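Local coordinates for protein HIRA (Homo sapiens, PDB 5YJE) that works with ASF1A in replication-independent chromatin assembly as the histone chaperone HIRA, here represented by its C-terminal portion in a trimeric assembly, at residues L130-I135 with A151-V156; H172-G177 with P193-S198; V105-C110 with S143-L148. All coordinates share one frame; numbering follows the deposited sequence.

Contact 1: residues L130-I135 with A151-V156; sequences LLPSPI and AATLSV
Ser133 lays its hydroxymethyl group alongside the methyl of Ala151, with Ser133 OG 3.4 Å from Ala151 CB. The same oxygen accepts a hydrogen bond from the Ala151 backbone, N to OG 3.2 Å, nearly straight at 164°. With chi1 at 72°, Ser133 OG sits between its own backbone N and carbonyl carbon, a setting that turns the oxygen onto the amide of Ala151, in the turn before strand 153-158. The carbon beneath follows it, Ser133 CB lying 3.9 Å from Ala151 CB. With an alanine here, the amide of Ala151 would probably lose its side-chain acceptor and the turn would be held less firmly against the loop. A backbone hydrogen bond between Pro134 and Ala150 adds a second fastening beside this one. Residues 131-134 link two successive four-stranded antiparallel sheets, arranged like the blades of a beta-propeller, and their partner is the turn leading into the third strand of the later sheet. The link thus rests, near the surface, against the turn between the second and third strands of the sheet it leads into. One residue earlier, Pro132 brings the CG corner of its ring to 4.0 Å from Thr153 OG1, the two side chains crossing at a slant. That hydroxyl is hydrogen-bonded to Thr149 OG1, so the proline meets an oxygen already engaged within the later sheet. Pro132 also touches Glu168, while Leu130 joins an antiparallel ladder with a strand of the second subunit, which carries the sheet across the interface.

Contact 2: residues H172-G177 with P193-S198; sequences HSILAG and PVMNLS
A single turn of helix, 172-175, stands beside strand 193-196 with the backbones well separated, the nearest CA atoms being those of Ile174 and Met195 at 8.4 Å, so the gap is bridged by side chains. Ile174 does most of the bridging, and its two branches take different partners. The longer branch is fully extended, chi2 179°, and puts Ile174 CD1 4.1 Å from Met195 CG, the two chains meeting at about a right angle. Met195 then bends, chi2 -89°, which carries its sulfur and methyl away from the helix toward Leu154. The shorter branch of Ile174 meets the forked end of Leu197: CG2 lies 3.9 Å from Leu197 CD2 and 4.0 Å from Leu197 CD1. Leu197 CD1 also reaches the backbone, coming 3.7 Å from Ile174 O, so one methyl covers both side chain and carbonyl. The helix belongs to the connection between the third and fourth four-stranded antiparallel sheets of this propeller-like portion, and it packs against the face of the fourth sheet that looks back to the third. The opposite face carries Val194, which touches Ile247 and Leu287 from the helical part of the chain. Ala176 N donates to His172 O at 2.9 Å, closing the turn before Ala176 departs from helical geometry. The buried cluster extends across the trimer interface: Leu130 of the third subunit packs on Ile174, and Leu131 of that subunit on Ser173, whose hydroxyl also has a weak hydrogen bond with Arg113 there.

Contact 3: residues V105-C110 with S143-L148; sequences VVCVAC and SYVMAL
Two beta-sheets meet face to face here, with Val105 and Cys107 on the facing side of one and Val145 on the facing side of the other. Val145 is the common partner, giving one methyl to each of the two residues opposite. With chi1 at 176° its CG1 stands anti to its backbone N and its CG2 anti to the carbonyl carbon, so the two methyls fork toward different neighbours. One branch meets sulfur, Val145 CG1 lying 3.8 Å from Cys107 SG; the other meets carbon, Val145 CG2 lying 3.9 Å from Val105 CG2. Val105 spreads its second methyl toward the edge of the contact, where CG1 comes to 4.1 Å from Ser143 CA. Ser143 thus takes part through its backbone, its CB pointing away from the other strand, and its hydroxyl has a weak hydrogen bond with Asp104. Cys107 also touches Cys140, and Val105 touches Val159, on the strand beside 144-149 and on the loop after 153-158, so the apolar layer widens on that side. The two strands run in broadly the same direction but diverge: the CA atoms of Val105 and Ser143 are 6.2 Å apart, those of Cys107 and Val145 7.7 Å. Where they have separated further, Ile135 of the neighbouring strand 135-141 packs against Ala109. Strict alternation puts Val106 on the far face of the sheet of 105-110 and Tyr144 and Met146 on the far face of the sheet of 144-149. There Met146 meets Ile185 and Leu187, and Tyr144 meets Leu187, all on strand 184-187 of the next sheet, so strand 144-149 has apolar neighbours before and behind. Such face-to-face packing of consecutive four-stranded antiparallel meanders is characteristic of adjacent blades in a beta-propeller, and this part of HIRA is consistent with such a fold.

Overall arrangement
From the N terminus, 105-110 opens contact 3 and 130-135 opens contact 1; 143-148 then closes contact 3 and 151-156 closes contact 1, so the two loops cross. Both join the second four-stranded sheet, or the link leaving it, to the third, contact 3 between the sheet faces and contact 1 near the surface, at the turn before strand 153-158. Their later segments are neighbouring strands, with a probable hydrogen bond from Ser155 N to Ala147 O. Contact 2 follows in series, 172-177 closing on 193-198 where the chain passes into the fourth sheet. Leu154 packs on Pro193 and Met195, and Met146 on Pro193, joining all three contacts through the third sheet.

Contact 1: residues L130-I135 with A151-V156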
# COMPACT_ATOMS: atom_id res chain seq x y z
N LEU B 130 -8.95 15.72 5.05
CA LEU B 130 -8.24 16.25 6.20
C LEU B 130 -6.75 16.02 6.01
O LEU B 130 -6.31 14.87 5.88
CB LEU B 130 -8.70 15.59 7.49
CG LEU B 130 -8.08 16.24 8.73
CD1 LEU B 130 -8.55 17.69 8.87
CD2 LEU B 130 -8.36 15.43 10.01
N LEU B 131 -5.99 17.09 5.97
CA LEU B 131 -4.55 16.98 5.82
C LEU B 131 -3.92 16.83 7.19
O LEU B 131 -4.46 17.30 8.20
CB LEU B 131 -3.99 18.23 5.15
CG LEU B 131 -4.41 18.55 3.71
CD1 LEU B 131 -3.95 19.98 3.33
CD2 LEU B 131 -3.84 17.51 2.75
N PRO B 132 -2.78 16.14 7.27
CA PRO B 132 -2.14 15.93 8.59
C PRO B 132 -1.61 17.20 9.23
O PRO B 132 -1.41 17.23 10.45
CB PRO B 132 -1.01 14.94 8.27
CG PRO B 132 -0.73 15.14 6.78
CD PRO B 132 -2.08 15.42 6.19
N SER B 133 -1.40 18.26 8.45
CA SER B 133 -0.96 19.55 8.96
C SER B 133 -1.39 20.60 7.95
O SER B 133 -1.89 20.25 6.87
CB SER B 133 0.57 19.57 9.21
OG SER B 133 1.31 19.59 8.02
N PRO B 134 -1.25 21.90 8.27
CA PRO B 134 -1.75 22.93 7.33
C PRO B 134 -1.04 22.89 5.99
O PRO B 134 0.13 22.50 5.89
CB PRO B 134 -1.49 24.26 8.05
CG PRO B 134 -1.44 23.91 9.50
CD PRO B 134 -0.82 22.50 9.55
N ILE B 135 -1.78 23.26 4.96
CA ILE B 135 -1.23 23.34 3.61
C ILE B 135 -0.07 24.34 3.56
O ILE B 135 -0.02 25.33 4.32
CB ILE B 135 -2.32 23.74 2.61
CG1 ILE B 135 -1.85 23.52 1.16
CG2 ILE B 135 -2.81 25.23 2.88
CD1 ILE B 135 -1.55 22.07 0.82
N ALA B 151 4.30 20.60 7.88
CA ALA B 151 5.19 19.63 8.49
C ALA B 151 6.22 19.08 7.50
O ALA B 151 7.07 18.28 7.89
CB ALA B 151 4.35 18.51 9.13
N ALA B 152 6.14 19.50 6.23
CA ALA B 152 6.99 19.02 5.15
C ALA B 152 6.70 17.56 4.80
O ALA B 152 7.61 16.76 4.57
CB ALA B 152 8.47 19.24 5.48
N THR B 153 5.42 17.21 4.74
CA THR B 153 4.98 15.98 4.09
C THR B 153 4.40 16.30 2.72
O THR B 153 3.93 17.41 2.45
CB THR B 153 3.93 15.25 4.93
OG1 THR B 153 2.77 16.08 5.06
CG2 THR B 153 4.46 14.90 6.31
N LEU B 154 4.42 15.29 1.87
CA LEU B 154 4.03 15.43 0.47
C LEU B 154 3.01 14.34 0.18
O LEU B 154 3.22 13.18 0.55
CB LEU B 154 5.27 15.29 -0.44
CG LEU B 154 5.15 15.54 -1.95
CD1 LEU B 154 6.54 15.80 -2.51
CD2 LEU B 154 4.50 14.41 -2.72
N SER B 155 1.92 14.71 -0.48
CA SER B 155 0.90 13.74 -0.86
C SER B 155 0.51 13.95 -2.31
O SER B 155 0.53 15.08 -2.83
CB SER B 155 -0.36 13.84 -0.00
OG SER B 155 -0.12 13.49 1.34
N VAL B 156 0.20 12.85 -2.99
CA VAL B 156 -0.28 12.90 -4.36
C VAL B 156 -1.46 11.97 -4.46
O VAL B 156 -1.41 10.82 -4.01
CB VAL B 156 0.80 12.52 -5.40
CG1 VAL B 156 0.24 12.65 -6.82
CG2 VAL B 156 2.05 13.38 -5.23

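Contact 2: residues H172-G177 with P193-S198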
# COMPACT_ATOMS: atom_id res chain seq x y z
N HIS B 172 12.00 15.31 4.75
CA HIS B 172 13.14 15.54 5.63
C HIS B 172 14.42 14.94 5.06
O HIS B 172 15.48 15.57 5.11
CB HIS B 172 12.83 14.98 7.02
CG HIS B 172 14.00 15.01 7.96
ND1 HIS B 172 14.54 16.18 8.44
CD2 HIS B 172 14.72 14.00 8.51
CE1 HIS B 172 15.54 15.90 9.25
NE2 HIS B 172 15.67 14.59 9.31
N SER B 173 14.32 13.73 4.52
CA SER B 173 15.48 13.06 3.94
C SER B 173 16.14 13.91 2.86
O SER B 173 17.36 14.04 2.82
CB SER B 173 15.04 11.72 3.35
OG SER B 173 16.09 10.80 3.39
N ILE B 174 15.33 14.50 1.99
CA ILE B 174 15.81 15.31 0.88
C ILE B 174 16.35 16.65 1.37
O ILE B 174 17.30 17.19 0.80
CB ILE B 174 14.66 15.51 -0.12
CG1 ILE B 174 14.39 14.22 -0.87
CG2 ILE B 174 14.91 16.68 -1.08
CD1 ILE B 174 13.27 14.43 -1.82
N LEU B 175 15.75 17.20 2.42
CA LEU B 175 16.06 18.56 2.83
C LEU B 175 17.24 18.61 3.80
O LEU B 175 17.95 19.62 3.83
CB LEU B 175 14.82 19.21 3.44
CG LEU B 175 13.74 19.58 2.41
CD1 LEU B 175 12.53 20.23 3.09
CD2 LEU B 175 14.34 20.51 1.33
N ALA B 176 17.46 17.56 4.57
CA ALA B 176 18.58 17.55 5.50
C ALA B 176 19.89 17.62 4.73
O ALA B 176 20.09 16.88 3.77
CB ALA B 176 18.53 16.30 6.39
N GLY B 177 20.77 18.54 5.15
CA GLY B 177 22.01 18.81 4.46
C GLY B 177 21.90 19.78 3.30
O GLY B 177 22.94 20.25 2.81
N PRO B 193 6.29 13.12 -8.10
CA PRO B 193 6.92 14.37 -7.68
C PRO B 193 8.44 14.33 -7.84
O PRO B 193 9.11 13.34 -7.53
CB PRO B 193 6.52 14.49 -6.20
CG PRO B 193 6.34 13.07 -5.74
CD PRO B 193 5.99 12.23 -6.96
N VAL B 194 8.96 15.45 -8.33
CA VAL B 194 10.38 15.66 -8.54
C VAL B 194 10.79 16.94 -7.82
O VAL B 194 10.13 17.98 -7.96
CB VAL B 194 10.72 15.75 -10.05
CG1 VAL B 194 12.20 15.83 -10.26
CG2 VAL B 194 10.14 14.54 -10.77
N MET B 195 11.86 16.86 -7.04
CA MET B 195 12.46 17.96 -6.30
C MET B 195 13.85 18.20 -6.89
O MET B 195 14.74 17.35 -6.77
CB MET B 195 12.54 17.61 -4.82
CG MET B 195 11.24 17.06 -4.26
SD MET B 195 10.13 18.35 -3.64
CE MET B 195 8.70 18.07 -4.66
N ASN B 196 14.01 19.35 -7.54
CA ASN B 196 15.30 19.77 -8.08
C ASN B 196 15.92 20.75 -7.08
O ASN B 196 15.42 21.87 -6.91
CB ASN B 196 15.13 20.43 -9.45
CG ASN B 196 16.30 20.18 -10.36
OD1 ASN B 196 16.32 19.24 -11.10
ND2 ASN B 196 17.33 20.98 -10.23
N LEU B 197 16.99 20.30 -6.42
CA LEU B 197 17.71 21.05 -5.40
C LEU B 197 18.79 21.94 -6.01
O LEU B 197 19.29 21.70 -7.12
CB LEU B 197 18.36 20.10 -4.38
CG LEU B 197 17.48 19.07 -3.66
CD1 LEU B 197 18.28 18.35 -2.58
CD2 LEU B 197 16.26 19.72 -3.05
N SER B 198 19.16 22.98 -5.26
CA SER B 198 20.13 23.95 -5.75
C SER B 198 21.53 23.35 -5.90
O SER B 198 22.32 23.86 -6.69
CB SER B 198 20.17 25.18 -4.84
OG SER B 198 20.74 24.85 -3.59

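Contact 3: residues V105-C110 with S143-L148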
# COMPACT_ATOMS: atom_id res chain seq x y z
N VAL B 105 -8.84 19.47 -13.09
CA VAL B 105 -9.33 19.72 -11.75
C VAL B 105 -8.97 21.13 -11.32
O VAL B 105 -8.09 21.78 -11.89
CB VAL B 105 -8.78 18.72 -10.70
CG1 VAL B 105 -8.82 17.29 -11.22
CG2 VAL B 105 -7.41 19.11 -10.28
N VAL B 106 -9.68 21.60 -10.31
CA VAL B 106 -9.32 22.78 -9.55
C VAL B 106 -9.39 22.35 -8.10
O VAL B 106 -10.38 21.73 -7.69
CB VAL B 106 -10.29 23.96 -9.81
CG1 VAL B 106 -10.06 25.06 -8.81
CG2 VAL B 106 -10.16 24.47 -11.23
N CYS B 107 -8.38 22.64 -7.32
CA CYS B 107 -8.45 22.27 -5.92
C CYS B 107 -8.08 23.45 -5.07
O CYS B 107 -7.35 24.35 -5.50
CB CYS B 107 -7.56 21.07 -5.61
SG CYS B 107 -5.95 21.31 -6.24
N VAL B 108 -8.61 23.46 -3.85
CA VAL B 108 -8.39 24.55 -2.92
C VAL B 108 -8.01 23.95 -1.58
O VAL B 108 -8.53 22.90 -1.19
CB VAL B 108 -9.63 25.49 -2.76
CG1 VAL B 108 -9.89 26.28 -4.05
CG2 VAL B 108 -10.84 24.71 -2.36
N ALA B 109 -7.11 24.63 -0.88
CA ALA B 109 -6.80 24.27 0.49
C ALA B 109 -7.25 25.41 1.39
O ALA B 109 -7.03 26.59 1.10
CB ALA B 109 -5.31 23.96 0.67
N CYS B 110 -7.90 25.00 2.49
CA CYS B 110 -8.64 25.84 3.41
C CYS B 110 -8.11 25.64 4.82
O CYS B 110 -7.58 24.57 5.16
CB CYS B 110 -10.16 25.49 3.40
SG CYS B 110 -10.95 25.55 1.77
N SER B 143 -5.14 14.95 -13.59
CA SER B 143 -5.98 14.58 -12.46
C SER B 143 -5.18 14.29 -11.20
O SER B 143 -5.73 13.73 -10.24
CB SER B 143 -6.83 13.36 -12.83
OG SER B 143 -7.56 13.62 -14.02
N TYR B 144 -3.89 14.63 -11.18
CA TYR B 144 -3.05 14.44 -10.02
C TYR B 144 -3.01 15.72 -9.19
O TYR B 144 -2.75 16.81 -9.73
CB TYR B 144 -1.64 14.01 -10.43
CG TYR B 144 -1.59 12.62 -11.07
CD1 TYR B 144 -1.66 11.47 -10.30
CD2 TYR B 144 -1.46 12.48 -12.45
CE1 TYR B 144 -1.61 10.19 -10.90
CE2 TYR B 144 -1.42 11.21 -13.06
CZ TYR B 144 -1.49 10.07 -12.28
OH TYR B 144 -1.43 8.84 -12.88
N VAL B 145 -3.29 15.59 -7.90
CA VAL B 145 -3.25 16.69 -6.95
C VAL B 145 -2.17 16.38 -5.94
O VAL B 145 -2.14 15.28 -5.37
CB VAL B 145 -4.61 16.90 -6.25
CG1 VAL B 145 -4.50 18.01 -5.20
CG2 VAL B 145 -5.68 17.25 -7.29
N MET B 146 -1.28 17.34 -5.73
CA MET B 146 -0.16 17.20 -4.81
C MET B 146 -0.28 18.28 -3.74
O MET B 146 -0.43 19.46 -4.05
CB MET B 146 1.17 17.31 -5.55
CG MET B 146 2.38 17.22 -4.64
SD MET B 146 3.99 17.12 -5.49
CE MET B 146 4.21 18.71 -6.24
N ALA B 147 -0.21 17.87 -2.48
CA ALA B 147 -0.21 18.79 -1.36
C ALA B 147 1.10 18.65 -0.58
O ALA B 147 1.48 17.53 -0.19
CB ALA B 147 -1.41 18.53 -0.45
N LEU B 148 1.79 19.77 -0.38
CA LEU B 148 2.96 19.86 0.50
C LEU B 148 2.54 20.63 1.75
O LEU B 148 2.10 21.77 1.66
CB LEU B 148 4.12 20.59 -0.19
CG LEU B 148 5.26 19.84 -0.91
CD1 LEU B 148 4.84 19.24 -2.24
CD2 LEU B 148 6.42 20.78 -1.13